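Local coordinates for protein farnesyltransferase, putative (Trypanosoma cruzi, PDB 3WCA) that probably condenses two molecules of farnesyl diphosphate into squalene, a magnesium-dependent step that draws on NADPH or NADH on the way to lanosterol, at residues Ser41-Met53 / Asp273-Val285. The protein carries 1 engineered substitution. Numbering follows the deposited sequence.
With FPS (S-[(2E,6E)-3,7,11-trimethyldodeca-2,6,10-trienyl] trihydrogen thiodiphosphate), chain E.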
loop_
_atom_site.group_PDB
_atom_site.type_symbol
_atom_site.label_atom_id
_atom_site.label_comp_id
_atom_site.label_asym_id
_atom_site.label_seq_id
_atom_site.Cartn_x
_atom_site.Cartn_y
_atom_site.Cartn_z
ATOM N N SER A 41 8.727 -1.779 8.079
ATOM C CA SER A 41 8.906 -1.802 6.631
ATOM C C SER A 41 9.166 -0.410 6.052
ATOM O O SER A 41 10.235 -0.137 5.504
ATOM C CB SER A 41 7.668 -2.405 5.964
ATOM O OG SER A 41 7.803 -2.420 4.550
ATOM N N PHE A 42 8.173 0.462 6.180
ATOM C CA PHE A 42 8.253 1.826 5.683
ATOM C C PHE A 42 9.407 2.601 6.316
ATOM O O PHE A 42 10.078 3.380 5.647
ATOM C CB PHE A 42 6.951 2.552 5.997
ATOM C CG PHE A 42 6.740 3.802 5.204
ATOM C CD1 PHE A 42 6.428 3.732 3.851
ATOM C CD2 PHE A 42 6.823 5.050 5.814
ATOM C CE1 PHE A 42 6.197 4.886 3.110
ATOM C CE2 PHE A 42 6.594 6.213 5.086
ATOM C CZ PHE A 42 6.278 6.134 3.731
ATOM N N ALA A 43 9.618 2.381 7.610
ATOM C CA ALA A 43 10.660 3.067 8.368
ATOM C C ALA A 43 12.074 2.817 7.854
ATOM O O ALA A 43 12.999 3.530 8.219
ATOM C CB ALA A 43 10.564 2.700 9.864
ATOM N N VAL A 44 12.250 1.801 7.020
ATOM C CA VAL A 44 13.564 1.530 6.476
ATOM C C VAL A 44 13.656 2.262 5.153
ATOM O O VAL A 44 14.608 2.996 4.892
ATOM C CB VAL A 44 13.792 0.024 6.216
ATOM C CG1 VAL A 44 15.138 -0.180 5.539
ATOM C CG2 VAL A 44 13.749 -0.757 7.525
ATOM N N VAL A 45 12.647 2.058 4.322
ATOM C CA VAL A 45 12.616 2.667 3.007
ATOM C C VAL A 45 12.624 4.185 3.063
ATOM O O VAL A 45 13.255 4.835 2.234
ATOM C CB VAL A 45 11.374 2.209 2.225
ATOM C CG1 VAL A 45 11.443 2.713 0.805
ATOM C CG2 VAL A 45 11.286 0.690 2.251
ATOM N N ILE A 46 11.918 4.750 4.037
ATOM C CA ILE A 46 11.846 6.188 4.160
ATOM C C ILE A 46 13.234 6.814 4.353
ATOM O O ILE A 46 13.440 7.979 4.032
ATOM C CB ILE A 46 10.918 6.594 5.332
ATOM C CG1 ILE A 46 10.480 8.050 5.165
ATOM C CG2 ILE A 46 11.631 6.390 6.673
ATOM C CD1 ILE A 46 9.642 8.571 6.324
ATOM N N MET A 47 14.188 6.036 4.850
ATOM C CA MET A 47 15.530 6.556 5.081
ATOM C C MET A 47 16.280 6.886 3.795
ATOM O O MET A 47 17.320 7.537 3.833
ATOM C CB MET A 47 16.338 5.571 5.931
ATOM C CG MET A 47 15.809 5.421 7.357
ATOM S SD MET A 47 15.658 7.027 8.219
ATOM C CE MET A 47 14.337 6.663 9.400
ATOM N N GLU A 48 15.751 6.427 2.666
ATOM C CA GLU A 48 16.331 6.692 1.348
ATOM C C GLU A 48 16.157 8.173 0.994
ATOM O O GLU A 48 16.913 8.731 0.194
ATOM C CB GLU A 48 15.616 5.868 0.269
ATOM C CG GLU A 48 15.845 4.351 0.307
ATOM C CD GLU A 48 17.319 3.974 0.239
ATOM O OE1 GLU A 48 18.099 4.710 -0.402
ATOM O OE2 GLU A 48 17.694 2.934 0.816
ATOM N N LEU A 49 15.149 8.800 1.587
ATOM C CA LEU A 49 14.841 10.202 1.328
ATOM C C LEU A 49 15.734 11.168 2.083
ATOM O O LEU A 49 16.188 10.879 3.200
ATOM C CB LEU A 49 13.376 10.493 1.679
ATOM C CG LEU A 49 12.344 9.811 0.774
ATOM C CD1 LEU A 49 10.954 10.039 1.327
ATOM C CD2 LEU A 49 12.441 10.367 -0.635
ATOM N N ASP A 50 15.992 12.316 1.459
ATOM C CA ASP A 50 16.813 13.351 2.077
ATOM C C ASP A 50 16.018 13.925 3.249
ATOM O O ASP A 50 14.787 13.967 3.216
ATOM C CB ASP A 50 17.137 14.463 1.071
ATOM C CG ASP A 50 18.128 14.025 0.010
ATOM O OD1 ASP A 50 17.989 12.902 -0.504
ATOM O OD2 ASP A 50 19.043 14.810 -0.322
ATOM N N GLU A 51 16.735 14.366 4.273
ATOM C CA GLU A 51 16.136 14.913 5.481
ATOM C C GLU A 51 14.863 15.767 5.339
ATOM O O GLU A 51 13.860 15.482 5.993
ATOM C CB GLU A 51 17.219 15.675 6.253
ATOM C CG GLU A 51 16.753 16.410 7.504
ATOM C CD GLU A 51 17.869 16.566 8.524
ATOM O OE1 GLU A 51 18.101 15.611 9.297
ATOM O OE2 GLU A 51 18.524 17.629 8.543
ATOM N N GLU A 52 14.876 16.793 4.497
ATOM C CA GLU A 52 13.691 17.648 4.366
ATOM C C GLU A 52 12.437 16.933 3.861
ATOM O O GLU A 52 11.340 17.096 4.405
ATOM C CB GLU A 52 13.986 18.839 3.455
ATOM C CG GLU A 52 12.809 19.796 3.355
ATOM C CD GLU A 52 13.130 21.054 2.574
ATOM O OE1 GLU A 52 14.024 21.815 3.018
ATOM O OE2 GLU A 52 12.487 21.280 1.520
ATOM N N MET A 53 12.604 16.161 2.799
ATOM C CA MET A 53 11.511 15.405 2.206
ATOM C C MET A 53 11.110 14.319 3.193
ATOM O O MET A 53 9.931 14.024 3.374
ATOM C CB MET A 53 11.994 14.759 0.900
ATOM C CG MET A 53 11.008 13.820 0.227
ATOM S SD MET A 53 9.718 14.707 -0.639
ATOM C CE MET A 53 10.417 14.748 -2.293
ATOM N N ASP A 273 15.044 12.174 -9.723
ATOM C CA ASP A 273 15.862 12.261 -8.524
ATOM C C ASP A 273 16.144 10.883 -7.934
ATOM O O ASP A 273 15.228 10.090 -7.727
ATOM C CB ASP A 273 15.182 13.147 -7.484
ATOM C CG ASP A 273 16.047 13.356 -6.257
ATOM O OD1 ASP A 273 15.976 12.535 -5.311
ATOM O OD2 ASP A 273 16.820 14.340 -6.248
ATOM N N PRO A 274 17.422 10.581 -7.663
ATOM C CA PRO A 274 17.830 9.288 -7.101
ATOM C C PRO A 274 17.262 8.912 -5.739
ATOM O O PRO A 274 17.006 7.743 -5.493
ATOM C CB PRO A 274 19.364 9.359 -7.118
ATOM C CG PRO A 274 19.668 10.844 -7.144
ATOM C CD PRO A 274 18.596 11.384 -8.056
ATOM N N SER A 275 17.079 9.881 -4.848
ATOM C CA SER A 275 16.505 9.575 -3.539
ATOM C C SER A 275 15.034 9.219 -3.714
ATOM O O SER A 275 14.563 8.219 -3.177
ATOM C CB SER A 275 16.614 10.771 -2.585
ATOM O OG SER A 275 17.955 10.991 -2.188
ATOM N N VAL A 276 14.321 10.057 -4.465
ATOM C CA VAL A 276 12.905 9.857 -4.721
ATOM C C VAL A 276 12.736 8.533 -5.447
ATOM O O VAL A 276 11.842 7.755 -5.131
ATOM C CB VAL A 276 12.308 11.003 -5.590
ATOM C CG1 VAL A 276 10.889 10.627 -6.061
ATOM C CG2 VAL A 276 12.266 12.317 -4.783
ATOM N N PHE A 277 13.605 8.269 -6.410
ATOM C CA PHE A 277 13.508 7.024 -7.143
ATOM C C PHE A 277 13.671 5.778 -6.264
ATOM O O PHE A 277 12.843 4.867 -6.325
ATOM C CB PHE A 277 14.524 6.975 -8.276
ATOM C CG PHE A 277 14.506 5.676 -9.027
ATOM C CD1 PHE A 277 15.211 4.570 -8.547
ATOM C CD2 PHE A 277 13.720 5.536 -10.167
ATOM C CE1 PHE A 277 15.130 3.333 -9.190
ATOM C CE2 PHE A 277 13.626 4.308 -10.821
ATOM C CZ PHE A 277 14.335 3.200 -10.329
ATOM N N ALA A 278 14.722 5.725 -5.450
ATOM C CA ALA A 278 14.923 4.543 -4.611
ATOM C C ALA A 278 13.772 4.350 -3.620
ATOM O O ALA A 278 13.304 3.228 -3.414
ATOM C CB ALA A 278 16.266 4.632 -3.869
ATOM N N PHE A 279 13.321 5.443 -3.006
ATOM C CA PHE A 279 12.219 5.394 -2.047
ATOM C C PHE A 279 10.939 4.866 -2.710
ATOM O O PHE A 279 10.176 4.124 -2.091
ATOM C CB PHE A 279 11.950 6.794 -1.472
ATOM C CG PHE A 279 10.649 6.902 -0.736
ATOM C CD1 PHE A 279 10.524 6.440 0.574
ATOM C CD2 PHE A 279 9.522 7.421 -1.374
ATOM C CE1 PHE A 279 9.290 6.490 1.240
ATOM C CE2 PHE A 279 8.289 7.476 -0.723
ATOM C CZ PHE A 279 8.170 7.010 0.584
ATOM N N SER A 280 10.723 5.254 -3.967
ATOM C CA SER A 280 9.541 4.852 -4.739
ATOM C C SER A 280 9.610 3.451 -5.356
ATOM O O SER A 280 8.605 2.735 -5.425
ATOM C CB SER A 280 9.289 5.869 -5.863
ATOM O OG SER A 280 9.000 7.164 -5.338
ATOM N N ALA A 281 10.806 3.064 -5.780
ATOM C CA ALA A 281 11.036 1.783 -6.437
ATOM C C ALA A 281 11.073 0.553 -5.549
ATOM O O ALA A 281 10.492 -0.473 -5.887
ATOM C CB ALA A 281 12.327 1.852 -7.235
ATOM N N ILE A 282 11.769 0.656 -4.425
ATOM C CA ILE A 282 11.926 -0.475 -3.527
ATOM C C ILE A 282 10.638 -1.180 -3.132
ATOM O O ILE A 282 10.553 -2.395 -3.230
ATOM C CB ILE A 282 12.735 -0.052 -2.285
ATOM C CG1 ILE A 282 14.194 0.183 -2.717
ATOM C CG2 ILE A 282 12.625 -1.097 -1.170
ATOM C CD1 ILE A 282 15.080 0.810 -1.639
ATOM N N PRO A 283 9.620 -0.435 -2.684
ATOM C CA PRO A 283 8.377 -1.110 -2.308
ATOM C C PRO A 283 7.725 -1.798 -3.515
ATOM O O PRO A 283 7.137 -2.874 -3.380
ATOM C CB PRO A 283 7.526 0.032 -1.751
ATOM C CG PRO A 283 8.587 0.997 -1.190
ATOM C CD PRO A 283 9.560 0.996 -2.342
ATOM N N GLN A 284 7.834 -1.188 -4.692
ATOM C CA GLN A 284 7.254 -1.783 -5.884
ATOM C C GLN A 284 7.972 -3.088 -6.232
ATOM O O GLN A 284 7.330 -4.093 -6.526
ATOM C CB GLN A 284 7.330 -0.820 -7.080
ATOM C CG GLN A 284 6.552 0.499 -6.917
ATOM C CD GLN A 284 5.070 0.290 -6.684
ATOM O OE1 GLN A 284 4.467 -0.632 -7.241
ATOM N NE2 GLN A 284 4.469 1.146 -5.869
ATOM N N VAL A 285 9.301 -3.082 -6.206
ATOM C CA VAL A 285 10.034 -4.304 -6.523
ATOM C C VAL A 285 9.712 -5.404 -5.491
ATOM O O VAL A 285 9.589 -6.576 -5.840
ATOM C CB VAL A 285 11.547 -4.044 -6.569
ATOM C CG1 VAL A 285 12.296 -5.350 -6.784
ATOM C CG2 VAL A 285 11.862 -3.062 -7.692
HETATM C C1 FPS E . 0.692 -0.829 4.636
HETATM S S1 FPS E . 1.675 -0.111 6.043
HETATM C C2 FPS E . 0.415 0.273 3.568
HETATM C C3 FPS E . 0.366 0.194 2.181
HETATM C C4 FPS E . 0.580 -1.074 1.385
HETATM C C5 FPS E . 0.095 1.477 1.428
HETATM C C6 FPS E . 1.251 2.521 1.332
HETATM C C7 FPS E . 1.205 3.093 -0.068
HETATM C C8 FPS E . 2.184 3.754 -0.705
HETATM C C10 FPS E . 1.859 4.239 -2.131
HETATM C C9 FPS E . 3.560 4.040 -0.092
HETATM C C11 FPS E . 3.089 4.319 -3.007
HETATM C C12 FPS E . 2.805 5.240 -4.166
HETATM C C13 FPS E . 3.711 6.037 -4.775
HETATM C C14 FPS E . 5.187 6.123 -4.364
HETATM C C15 FPS E . 3.226 6.895 -5.941
HETATM P PA FPS E . 3.672 -0.625 5.854
HETATM O O1A FPS E . 4.184 -0.239 4.437
HETATM O O2A FPS E . 4.431 0.141 6.907
HETATM O O3A FPS E . 4.068 -2.184 6.325
HETATM P PB FPS E . 3.470 -3.734 5.994
HETATM O O1B FPS E . 4.632 -4.731 5.708
HETATM O O2B FPS E . 2.717 -4.268 7.266
HETATM O O3B FPS E . 2.586 -3.706 4.679
#
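Phe279 reaches from helix 274-294 into segment 41-53, and its side chain runs along Leu49 to Val45, Ile46 and Phe42. Phe279 CB lies 3.7 Å from Leu49 CD2, and Phe279 CG the same distance from Leu49 CG. Phe279 CG is anti to its backbone nitrogen (chi1 166°), which turns one ring face to Leu49; CD1 of that leucine sits over the ring centre in a CH-pi contact, 12° off the normal, and Phe279 CD2 also lies beneath this methyl. Along the ring edge, Phe279 CD1 approaches Val45 O in the ring plane and Phe279 CE1 comes up to Ile46 CA. At the far end, Phe279 CZ is 3.8 Å from Phe42 CZ, the Phe42 and Phe279 rings meeting obliquely with their planes at 79°. In this all-helical squalene synthase fold, the contact joins helix 40-45, the 3-10 segment 46-48 and the residues leading into helix 51-72 to helix 274-294, beside the pocket of the bound thiodiphosphate. Phe42 belongs to that pocket: Phe42 CB is 3.6 Å from FPS O2A, while its ring also stacks on Tyr61. Val45 CG1 packs against Pro283 CG at 3.9 Å, where the helix kinks. At the N-terminal end of helix 274-294, Ser275 OG donates a short bond to Asp50 OD1 (2.5 Å), and Met53 CE touches Val276 CG2.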